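Local coordinates for protein endo-1,4-beta-xylanase (Pseudoalteromonas haloplanktis, PDB 1H12) that hydrolyses xylan as a cold-adapted family 8 glycoside hydrolase, cutting beta-1,4 linkages within the polysaccharide chain, at residues Lys117-Lys125 and Lys136-Glu146; Trp283-His294 and Gly343-Ala354. All coordinates share one frame; numbering follows the deposited sequence.

In the fold
Interaction 1 comes first along the chain and closes before interaction 2 opens, their centres lying about 25 Å apart on opposite sides of the chain's centre. Interaction 1 folds the loop 117-122 and the start of strand 123-128 against strand 138-139 and the first turn of helix 143-160, in a partly buried region. Interaction 2 is a fully buried pairing of helices 283-296 and 342-351, next to the bound xylose. It lies among the helices of the (alpha/alpha)6 barrel of family 8, and the two contacts meet directly through a salt bridge of 2.9 Å between D144 OD2 and R284 NH2. The helix beginning of interaction 1 is thereby tied to the first turn of helix 283-296.

Interaction 1: Lys117-Lys125 and Lys136-Glu146; sequences KKQGVYAWK and KVDEGPAPDGE
W124 lies along the chain from D138 to A142, its CB, CG, CD1 and NE1 meeting A142, G140 and D138 in turn. Its CB packs on A142 CB at 3.9 Å. CG sits between the backbone N and the carbonyl carbon (chi1 85°), a turn that brings CD1 to 3.1 Å from G140 O at the ring edge. The same carbonyl accepts the backbone W124 N at 2.9 Å. At the edge of the five-membered ring, NE1 donates to D138 OD2 over 2.9 Å; the oxygen lies close to the ring plane, yet the N-H arrives from above the carboxylate, 71° out of its plane. Over one ring face stands K125 CB.

The other carboxylate oxygen, D138 OD1, closes an Asx turn by accepting G140 N at 3.0 Å, so both oxygens are used and the group is fixed in rotation. With an alanine here, the indole N-H would probably lose this acceptor and G140 N its Asx-turn partner. The backbone of D138 pairs antiparallel with K125, whose O accepts both V137 N and D138 N.

Nearer the start of 117-125, the extended K118 chain crosses E139 almost perpendicularly, and NZ forms a salt bridge of 2.9 Å with the anti lone pair of E139 OE1. On the buried side E146 OE2 takes Y122 N at 2.8 Å, while a water joins E146 OE1, Y122 O and A142 N. Helix 168-182 covers Y122 and E146 through M175, and W124 and A142 rest on T77 of helix 77-89, with R76 of strand 74-76 also against W124.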
loop_
_atom_site.group_PDB
_atom_site.type_symbol
_atom_site.label_atom_id
_atom_site.label_comp_id
_atom_site.label_asym_id
_atom_site.label_seq_id
_atom_site.Cartn_x
_atom_site.Cartn_y
_atom_site.Cartn_z
ATOM N N LYS A 117 21.858 9.646 5.678
ATOM C CA LYS A 117 20.590 8.906 5.876
ATOM C C LYS A 117 19.524 9.244 4.865
ATOM O O LYS A 117 18.570 8.467 4.670
ATOM C CB LYS A 117 20.072 9.105 7.282
ATOM C CG LYS A 117 20.924 8.402 8.349
ATOM C CD LYS A 117 20.320 8.511 9.708
ATOM C CE LYS A 117 21.107 7.701 10.811
ATOM N NZ LYS A 117 22.305 8.528 11.165
ATOM N N LYS A 118 19.653 10.376 4.168
ATOM C CA LYS A 118 18.708 10.798 3.139
ATOM C C LYS A 118 19.157 10.448 1.750
ATOM O O LYS A 118 18.375 10.600 0.785
ATOM C CB LYS A 118 18.490 12.303 3.198
ATOM C CG LYS A 118 17.556 12.722 4.343
ATOM C CD LYS A 118 17.452 14.175 4.495
ATOM C CE LYS A 118 16.425 14.523 5.579
ATOM N NZ LYS A 118 16.498 16.029 5.867
ATOM N N GLN A 119 20.395 10.019 1.567
ATOM C CA GLN A 119 20.932 9.809 0.217
ATOM C C GLN A 119 20.161 8.775 -0.547
ATOM O O GLN A 119 20.094 7.615 -0.141
ATOM C CB GLN A 119 22.406 9.413 0.300
ATOM C CG GLN A 119 23.277 10.570 0.800
ATOM C CD GLN A 119 24.719 10.202 1.032
ATOM O OE1 GLN A 119 25.070 9.043 0.977
ATOM N NE2 GLN A 119 25.554 11.210 1.316
ATOM N N GLY A 120 19.584 9.186 -1.671
ATOM C CA GLY A 120 18.839 8.292 -2.516
ATOM C C GLY A 120 17.484 7.855 -2.043
ATOM O O GLY A 120 16.832 7.090 -2.739
ATOM N N VAL A 121 17.040 8.302 -0.863
ATOM C CA VAL A 121 15.665 8.025 -0.440
ATOM C C VAL A 121 14.735 9.072 -1.057
ATOM O O VAL A 121 15.203 10.101 -1.547
ATOM C CB VAL A 121 15.494 7.922 1.093
ATOM C CG1 VAL A 121 16.602 7.028 1.688
ATOM C CG2 VAL A 121 15.447 9.250 1.794
ATOM N N TYR A 122 13.450 8.807 -1.011
ATOM C CA TYR A 122 12.469 9.622 -1.716
ATOM C C TYR A 122 11.683 10.472 -0.739
ATOM O O TYR A 122 10.998 9.966 0.167
ATOM C CB TYR A 122 11.572 8.684 -2.579
ATOM C CG TYR A 122 12.302 8.189 -3.814
ATOM C CD1 TYR A 122 13.399 7.383 -3.728
ATOM C CD2 TYR A 122 11.926 8.648 -5.066
ATOM C CE1 TYR A 122 14.136 7.058 -4.862
ATOM C CE2 TYR A 122 12.614 8.311 -6.196
ATOM C CZ TYR A 122 13.759 7.539 -6.107
ATOM O OH TYR A 122 14.489 7.299 -7.233
ATOM N N ALA A 123 11.803 11.773 -0.911
ATOM C CA ALA A 123 11.153 12.764 -0.040
ATOM C C ALA A 123 9.645 12.567 -0.053
ATOM O O ALA A 123 9.017 12.602 -1.104
ATOM C CB ALA A 123 11.491 14.136 -0.580
ATOM N N TRP A 124 9.070 12.389 1.129
ATOM C CA TRP A 124 7.687 11.948 1.203
ATOM C C TRP A 124 6.676 12.994 0.818
ATOM O O TRP A 124 5.574 12.646 0.427
ATOM C CB TRP A 124 7.348 11.319 2.542
ATOM C CG TRP A 124 6.965 12.274 3.626
ATOM C CD1 TRP A 124 7.778 12.935 4.489
ATOM C CD2 TRP A 124 5.617 12.640 3.997
ATOM N NE1 TRP A 124 7.020 13.652 5.381
ATOM C CE2 TRP A 124 5.691 13.472 5.094
ATOM C CE3 TRP A 124 4.364 12.304 3.509
ATOM C CZ2 TRP A 124 4.552 13.967 5.744
ATOM C CZ3 TRP A 124 3.254 12.784 4.103
ATOM C CH2 TRP A 124 3.346 13.607 5.238
ATOM N N LYS A 125 7.036 14.272 0.983
ATOM C CA LYS A 125 6.101 15.366 0.749
ATOM C C LYS A 125 6.715 16.484 -0.068
ATOM O O LYS A 125 7.684 17.130 0.373
ATOM C CB LYS A 125 5.578 15.938 2.060
ATOM C CG LYS A 125 4.450 16.901 1.891
ATOM C CD LYS A 125 4.028 17.621 3.189
ATOM C CE LYS A 125 3.250 16.760 4.028
ATOM N NZ LYS A 125 2.788 17.708 5.232
ATOM N N LYS A 136 10.597 20.281 -2.317
ATOM C CA LYS A 136 10.467 19.315 -1.216
ATOM C C LYS A 136 10.110 20.022 0.079
ATOM O O LYS A 136 10.802 20.939 0.549
ATOM C CB LYS A 136 11.789 18.568 -1.004
ATOM C CG LYS A 136 12.223 17.764 -2.225
ATOM C CD LYS A 136 13.512 17.014 -2.038
ATOM C CE LYS A 136 13.860 16.098 -3.203
ATOM N NZ LYS A 136 14.236 16.915 -4.417
ATOM N N VAL A 137 9.004 19.621 0.649
ATOM C CA VAL A 137 8.561 20.120 1.970
ATOM C C VAL A 137 9.272 19.364 3.061
ATOM O O VAL A 137 9.720 19.951 4.067
ATOM C CB VAL A 137 7.041 20.024 2.113
ATOM C CG1 VAL A 137 6.601 20.482 3.503
ATOM C CG2 VAL A 137 6.306 20.816 1.036
ATOM N N ASP A 138 9.328 18.046 2.930
ATOM C CA ASP A 138 9.948 17.161 3.926
ATOM C C ASP A 138 10.748 16.142 3.133
ATOM O O ASP A 138 10.204 15.383 2.335
ATOM C CB ASP A 138 8.909 16.549 4.803
ATOM C CG ASP A 138 9.454 15.808 5.989
ATOM O OD1 ASP A 138 10.632 15.398 5.979
ATOM O OD2 ASP A 138 8.660 15.529 6.946
ATOM N N GLU A 139 12.060 16.148 3.320
ATOM C CA GLU A 139 12.982 15.246 2.659
ATOM C C GLU A 139 12.988 13.839 3.248
ATOM O O GLU A 139 13.510 12.927 2.618
ATOM C CB GLU A 139 14.386 15.759 2.737
ATOM C CG GLU A 139 14.633 17.073 1.994
ATOM C CD GLU A 139 16.066 17.594 2.211
ATOM O OE1 GLU A 139 16.589 17.415 3.313
ATOM O OE2 GLU A 139 16.671 18.141 1.329
ATOM N N GLY A 140 12.435 13.646 4.416
ATOM C CA GLY A 140 12.407 12.325 4.998
ATOM C C GLY A 140 11.488 11.392 4.178
ATOM O O GLY A 140 10.543 11.854 3.536
ATOM N N PRO A 141 11.755 10.102 4.206
ATOM C CA PRO A 141 10.983 9.139 3.426
ATOM C C PRO A 141 9.728 8.655 4.134
ATOM O O PRO A 141 9.572 8.787 5.344
ATOM C CB PRO A 141 11.964 7.990 3.252
ATOM C CG PRO A 141 12.732 7.974 4.576
ATOM C CD PRO A 141 12.890 9.443 4.931
ATOM N N ALA A 142 8.849 8.043 3.347
ATOM C CA ALA A 142 7.748 7.198 3.824
ATOM C C ALA A 142 8.077 5.818 3.223
ATOM O O ALA A 142 7.737 5.582 2.065
ATOM C CB ALA A 142 6.405 7.679 3.380
ATOM N N PRO A 143 8.802 4.963 3.966
ATOM C CA PRO A 143 9.468 3.817 3.310
ATOM C C PRO A 143 8.647 2.829 2.540
ATOM O O PRO A 143 9.209 2.131 1.701
ATOM C CB PRO A 143 10.228 3.188 4.452
ATOM C CG PRO A 143 10.638 4.379 5.312
ATOM C CD PRO A 143 9.398 5.246 5.288
ATOM N N ASP A 144 7.330 2.692 2.786
ATOM C CA ASP A 144 6.553 1.870 1.888
ATOM C C ASP A 144 6.433 2.421 0.481
ATOM O O ASP A 144 6.153 1.659 -0.438
ATOM C CB ASP A 144 5.206 1.475 2.470
ATOM C CG ASP A 144 4.217 2.605 2.688
ATOM O OD1 ASP A 144 4.697 3.766 2.908
ATOM O OD2 ASP A 144 3.001 2.343 2.673
ATOM N N GLY A 145 6.665 3.718 0.286
ATOM C CA GLY A 145 6.772 4.266 -1.061
ATOM C C GLY A 145 7.928 3.610 -1.820
ATOM O O GLY A 145 7.722 3.089 -2.908
ATOM N N GLU A 146 9.126 3.606 -1.242
ATOM C CA GLU A 146 10.250 2.941 -1.872
ATOM C C GLU A 146 9.950 1.457 -2.097
ATOM O O GLU A 146 10.327 0.917 -3.147
ATOM C CB GLU A 146 11.526 3.088 -1.019
ATOM C CG GLU A 146 12.171 4.460 -1.044
ATOM C CD GLU A 146 11.627 5.544 -0.117
ATOM O OE1 GLU A 146 10.473 5.390 0.379
ATOM O OE2 GLU A 146 12.365 6.516 0.105
HETATM O O HOH W 1 9.331 7.836 0.541
#

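Interaction 2: Trp283-His294 and Gly343-Ala354; sequences WRVIMNVGLDAH and GQKAANAVALLA
Helices 283-296 and 342-351 are elements of the (alpha/alpha)6 barrel of family 8 and run nearly parallel, meeting through W283 and Q344 at one end; at the other the second helix passes into a 3-10 turn, 352-354, whose L353 and A354 meet H294 and A293. The axes of the two segments cross at 28°, and small residues make their 7.2 Å approach possible. G290 CA lies 4.1 Å from A351 CA; any CB on G290 would run into V350 O. A351 CB fits against CG1 of I286, and A351 CA makes a CA-H...O contact of 3.4 Å to I286 O. A347 CB touches W283 O, and A293 and A354 touch methyl to methyl.

The end nearest the sugar is built differently. W283, its side chain about 5 Å from the bound xylose at the nearest atoms, lies on Q344: CB of Q344 stands 3.5 Å from the centroid of the six-membered ring in a CH-pi contact. With CG anti to the backbone N (chi1 -169°) and the rest of the chain extended, Q344 reaches along the ring and lays its amide over the ring face at NE1, the two planes 5° apart and stacked. The polar ends are held from outside: W283 NE1 by Q327 O, Q344 NE2 by E326 O and Y278 OH. A water lies 2.8 Å from W283 O and also contacts N348 OD1, bridging the helices, while N348 ND2 bonds Y325 OH. At the far end, where R18 N bonds H294 NE2, L353 CD2 stands 4.2 Å above one face of the H294 imidazole, offset toward its rim.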
loop_
_atom_site.group_PDB
_atom_site.type_symbol
_atom_site.label_atom_id
_atom_site.label_comp_id
_atom_site.label_asym_id
_atom_site.label_seq_id
_atom_site.Cartn_x
_atom_site.Cartn_y
_atom_site.Cartn_z
ATOM N N TRP A 283 -5.238 0.909 8.310
ATOM C CA TRP A 283 -6.226 0.364 7.397
ATOM C C TRP A 283 -5.612 -0.675 6.463
ATOM O O TRP A 283 -6.275 -1.637 6.080
ATOM C CB TRP A 283 -6.854 1.396 6.477
ATOM C CG TRP A 283 -7.708 2.476 7.080
ATOM C CD1 TRP A 283 -8.082 2.667 8.387
ATOM C CD2 TRP A 283 -8.284 3.551 6.341
ATOM N NE1 TRP A 283 -8.853 3.788 8.474
ATOM C CE2 TRP A 283 -8.973 4.352 7.232
ATOM C CE3 TRP A 283 -8.279 3.902 4.986
ATOM C CZ2 TRP A 283 -9.625 5.489 6.803
ATOM C CZ3 TRP A 283 -8.922 4.998 4.566
ATOM C CH2 TRP A 283 -9.571 5.801 5.466
ATOM N N ARG A 284 -4.385 -0.396 6.014
ATOM C CA ARG A 284 -3.785 -1.213 4.976
ATOM C C ARG A 284 -3.259 -2.546 5.477
ATOM O O ARG A 284 -2.938 -3.397 4.654
ATOM C CB ARG A 284 -2.618 -0.430 4.296
ATOM C CG ARG A 284 -3.066 0.858 3.645
ATOM C CD ARG A 284 -2.022 1.449 2.725
ATOM N NE ARG A 284 -0.741 1.834 3.316
ATOM C CZ ARG A 284 -0.491 2.998 3.886
ATOM N NH1 ARG A 284 -1.453 3.838 4.149
ATOM N NH2 ARG A 284 0.726 3.328 4.159
ATOM N N VAL A 285 -3.144 -2.721 6.776
ATOM C CA VAL A 285 -2.546 -3.945 7.290
ATOM C C VAL A 285 -3.318 -5.178 6.852
ATOM O O VAL A 285 -2.721 -6.103 6.288
ATOM C CB VAL A 285 -2.358 -3.904 8.800
ATOM C CG1 VAL A 285 -1.783 -5.208 9.301
ATOM C CG2 VAL A 285 -1.471 -2.744 9.232
ATOM N N ILE A 286 -4.627 -5.246 7.099
ATOM C CA ILE A 286 -5.325 -6.459 6.697
ATOM C C ILE A 286 -5.460 -6.588 5.166
ATOM O O ILE A 286 -5.566 -7.696 4.656
ATOM C CB ILE A 286 -6.626 -6.721 7.437
ATOM C CG1 ILE A 286 -7.729 -5.677 7.142
ATOM C CG2 ILE A 286 -6.344 -6.898 8.933
ATOM C CD1 ILE A 286 -9.088 -6.059 7.735
ATOM N N MET A 287 -5.387 -5.468 4.448
ATOM C CA MET A 287 -5.245 -5.524 2.998
ATOM C C MET A 287 -3.953 -6.286 2.625
ATOM O O MET A 287 -3.984 -7.162 1.755
ATOM C CB MET A 287 -5.218 -4.111 2.428
ATOM C CG MET A 287 -5.119 -3.993 0.968
ATOM S SD MET A 287 -4.993 -2.296 0.451
ATOM C CE MET A 287 -3.613 -1.655 0.931
ATOM N N ASN A 288 -2.858 -5.927 3.280
ATOM C CA ASN A 288 -1.589 -6.581 3.042
ATOM C C ASN A 288 -1.620 -8.050 3.426
ATOM O O ASN A 288 -0.985 -8.877 2.779
ATOM C CB ASN A 288 -0.484 -5.885 3.806
ATOM C CG ASN A 288 -0.209 -4.479 3.370
ATOM O OD1 ASN A 288 -0.503 -4.090 2.220
ATOM N ND2 ASN A 288 0.401 -3.700 4.257
ATOM N N VAL A 289 -2.325 -8.386 4.502
ATOM C CA VAL A 289 -2.484 -9.788 4.915
ATOM C C VAL A 289 -3.248 -10.560 3.820
ATOM O O VAL A 289 -2.866 -11.676 3.484
ATOM C CB VAL A 289 -3.142 -9.883 6.289
ATOM C CG1 VAL A 289 -3.445 -11.327 6.657
ATOM C CG2 VAL A 289 -2.276 -9.263 7.357
ATOM N N GLY A 290 -4.316 -9.978 3.296
ATOM C CA GLY A 290 -5.041 -10.592 2.168
ATOM C C GLY A 290 -4.133 -10.788 0.955
ATOM O O GLY A 290 -4.147 -11.838 0.310
ATOM N N LEU A 291 -3.378 -9.742 0.594
ATOM C CA LEU A 291 -2.434 -9.825 -0.483
ATOM C C LEU A 291 -1.478 -11.009 -0.278
ATOM O O LEU A 291 -1.267 -11.825 -1.166
ATOM C CB LEU A 291 -1.702 -8.475 -0.615
ATOM C CG LEU A 291 -0.676 -8.299 -1.689
ATOM C CD1 LEU A 291 -0.318 -6.806 -1.764
ATOM C CD2 LEU A 291 0.595 -9.107 -1.523
ATOM N N ASP A 292 -0.895 -11.077 0.914
ATOM C CA ASP A 292 0.068 -12.105 1.210
ATOM C C ASP A 292 -0.565 -13.489 1.127
ATOM O O ASP A 292 0.045 -14.443 0.586
ATOM C CB ASP A 292 0.726 -11.889 2.538
ATOM C CG ASP A 292 1.957 -12.749 2.699
ATOM O OD1 ASP A 292 1.973 -13.649 3.589
ATOM O OD2 ASP A 292 2.917 -12.547 1.931
ATOM N N ALA A 293 -1.757 -13.632 1.693
ATOM C CA ALA A 293 -2.431 -14.914 1.623
ATOM C C ALA A 293 -2.673 -15.350 0.176
ATOM O O ALA A 293 -2.479 -16.497 -0.192
ATOM C CB ALA A 293 -3.752 -14.836 2.386
ATOM N N HIS A 294 -3.164 -14.423 -0.645
ATOM C CA HIS A 294 -3.453 -14.710 -2.048
ATOM C C HIS A 294 -2.189 -15.085 -2.788
ATOM O O HIS A 294 -2.116 -16.121 -3.480
ATOM C CB HIS A 294 -4.117 -13.485 -2.688
ATOM C CG HIS A 294 -4.593 -13.731 -4.069
ATOM N ND1 HIS A 294 -4.795 -12.716 -4.979
ATOM C CD2 HIS A 294 -4.944 -14.872 -4.712
ATOM C CE1 HIS A 294 -5.249 -13.241 -6.118
ATOM N NE2 HIS A 294 -5.347 -14.561 -5.987
ATOM N N GLY A 343 -11.788 4.092 0.841
ATOM C CA GLY A 343 -10.481 3.443 0.904
ATOM C C GLY A 343 -10.409 2.378 1.987
ATOM O O GLY A 343 -9.772 1.347 1.814
ATOM N N GLN A 344 -11.057 2.654 3.118
ATOM C CA GLN A 344 -11.088 1.698 4.206
ATOM C C GLN A 344 -11.903 0.491 3.805
ATOM O O GLN A 344 -11.519 -0.675 4.053
ATOM C CB GLN A 344 -11.606 2.385 5.463
ATOM C CG GLN A 344 -11.451 1.587 6.723
ATOM C CD GLN A 344 -12.029 2.251 7.922
ATOM O OE1 GLN A 344 -12.601 3.349 7.813
ATOM N NE2 GLN A 344 -11.915 1.587 9.089
ATOM N N LYS A 345 -13.064 0.734 3.175
ATOM C CA LYS A 345 -13.870 -0.362 2.681
ATOM C C LYS A 345 -13.125 -1.179 1.615
ATOM O O LYS A 345 -13.258 -2.400 1.566
ATOM C CB LYS A 345 -15.179 0.178 2.124
ATOM C CG LYS A 345 -16.087 0.739 3.167
ATOM C CD LYS A 345 -17.370 1.338 2.615
ATOM C CE LYS A 345 -18.366 1.705 3.720
ATOM N NZ LYS A 345 -19.529 2.471 3.168
ATOM N N ALA A 346 -12.341 -0.511 0.800
ATOM C CA ALA A 346 -11.520 -1.171 -0.220
ATOM C C ALA A 346 -10.440 -2.074 0.422
ATOM O O ALA A 346 -10.273 -3.226 0.032
ATOM C CB ALA A 346 -10.865 -0.087 -1.101
ATOM N N ALA A 347 -9.737 -1.555 1.410
ATOM C CA ALA A 347 -8.736 -2.322 2.129
ATOM C C ALA A 347 -9.362 -3.569 2.719
ATOM O O ALA A 347 -8.807 -4.657 2.652
ATOM C CB ALA A 347 -8.093 -1.474 3.194
ATOM N N ASN A 348 -10.547 -3.419 3.316
ATOM C CA ASN A 348 -11.208 -4.512 3.981
ATOM C C ASN A 348 -11.707 -5.562 2.987
ATOM O O ASN A 348 -11.777 -6.748 3.306
ATOM C CB ASN A 348 -12.324 -3.997 4.878
ATOM C CG ASN A 348 -11.788 -3.209 6.049
ATOM O OD1 ASN A 348 -10.615 -3.416 6.441
ATOM N ND2 ASN A 348 -12.630 -2.351 6.666
ATOM N N ALA A 349 -12.076 -5.136 1.759
ATOM C CA ALA A 349 -12.459 -6.093 0.731
ATOM C C ALA A 349 -11.260 -6.975 0.317
ATOM O O ALA A 349 -11.415 -8.174 0.087
ATOM C CB ALA A 349 -13.055 -5.397 -0.438
ATOM N N VAL A 350 -10.064 -6.380 0.199
ATOM C CA VAL A 350 -8.901 -7.156 -0.151
ATOM C C VAL A 350 -8.562 -8.163 0.922
ATOM O O VAL A 350 -8.111 -9.286 0.643
ATOM C CB VAL A 350 -7.694 -6.262 -0.472
ATOM C CG1 VAL A 350 -6.477 -7.053 -0.786
ATOM C CG2 VAL A 350 -8.046 -5.294 -1.582
ATOM N N ALA A 351 -8.778 -7.779 2.180
ATOM C CA ALA A 351 -8.538 -8.663 3.295
ATOM C C ALA A 351 -9.288 -9.980 3.200
ATOM O O ALA A 351 -8.869 -10.987 3.763
ATOM C CB ALA A 351 -8.928 -7.987 4.607
ATOM N N LEU A 352 -10.415 -9.959 2.482
ATOM C CA LEU A 352 -11.224 -11.173 2.294
ATOM C C LEU A 352 -10.511 -12.303 1.637
ATOM O O LEU A 352 -10.944 -13.460 1.761
ATOM C CB LEU A 352 -12.511 -10.841 1.546
ATOM C CG LEU A 352 -13.424 -9.848 2.242
ATOM C CD1 LEU A 352 -14.565 -9.514 1.285
ATOM C CD2 LEU A 352 -13.932 -10.418 3.581
ATOM N N LEU A 353 -9.405 -12.054 0.946
ATOM C CA LEU A 353 -8.584 -13.121 0.381
ATOM C C LEU A 353 -7.963 -14.018 1.447
ATOM O O LEU A 353 -7.456 -15.083 1.120
ATOM C CB LEU A 353 -7.551 -12.527 -0.559
ATOM C CG LEU A 353 -8.105 -11.860 -1.800
ATOM C CD1 LEU A 353 -7.119 -10.910 -2.442
ATOM C CD2 LEU A 353 -8.542 -12.933 -2.830
ATOM N N ALA A 354 -8.003 -13.603 2.706
ATOM C CA ALA A 354 -7.587 -14.423 3.838
ATOM C C ALA A 354 -8.761 -14.806 4.740
ATOM O O ALA A 354 -8.519 -15.498 5.735
ATOM C CB ALA A 354 -6.522 -13.723 4.684
HETATM O O HOH W 2 -8.479 -2.236 7.715
#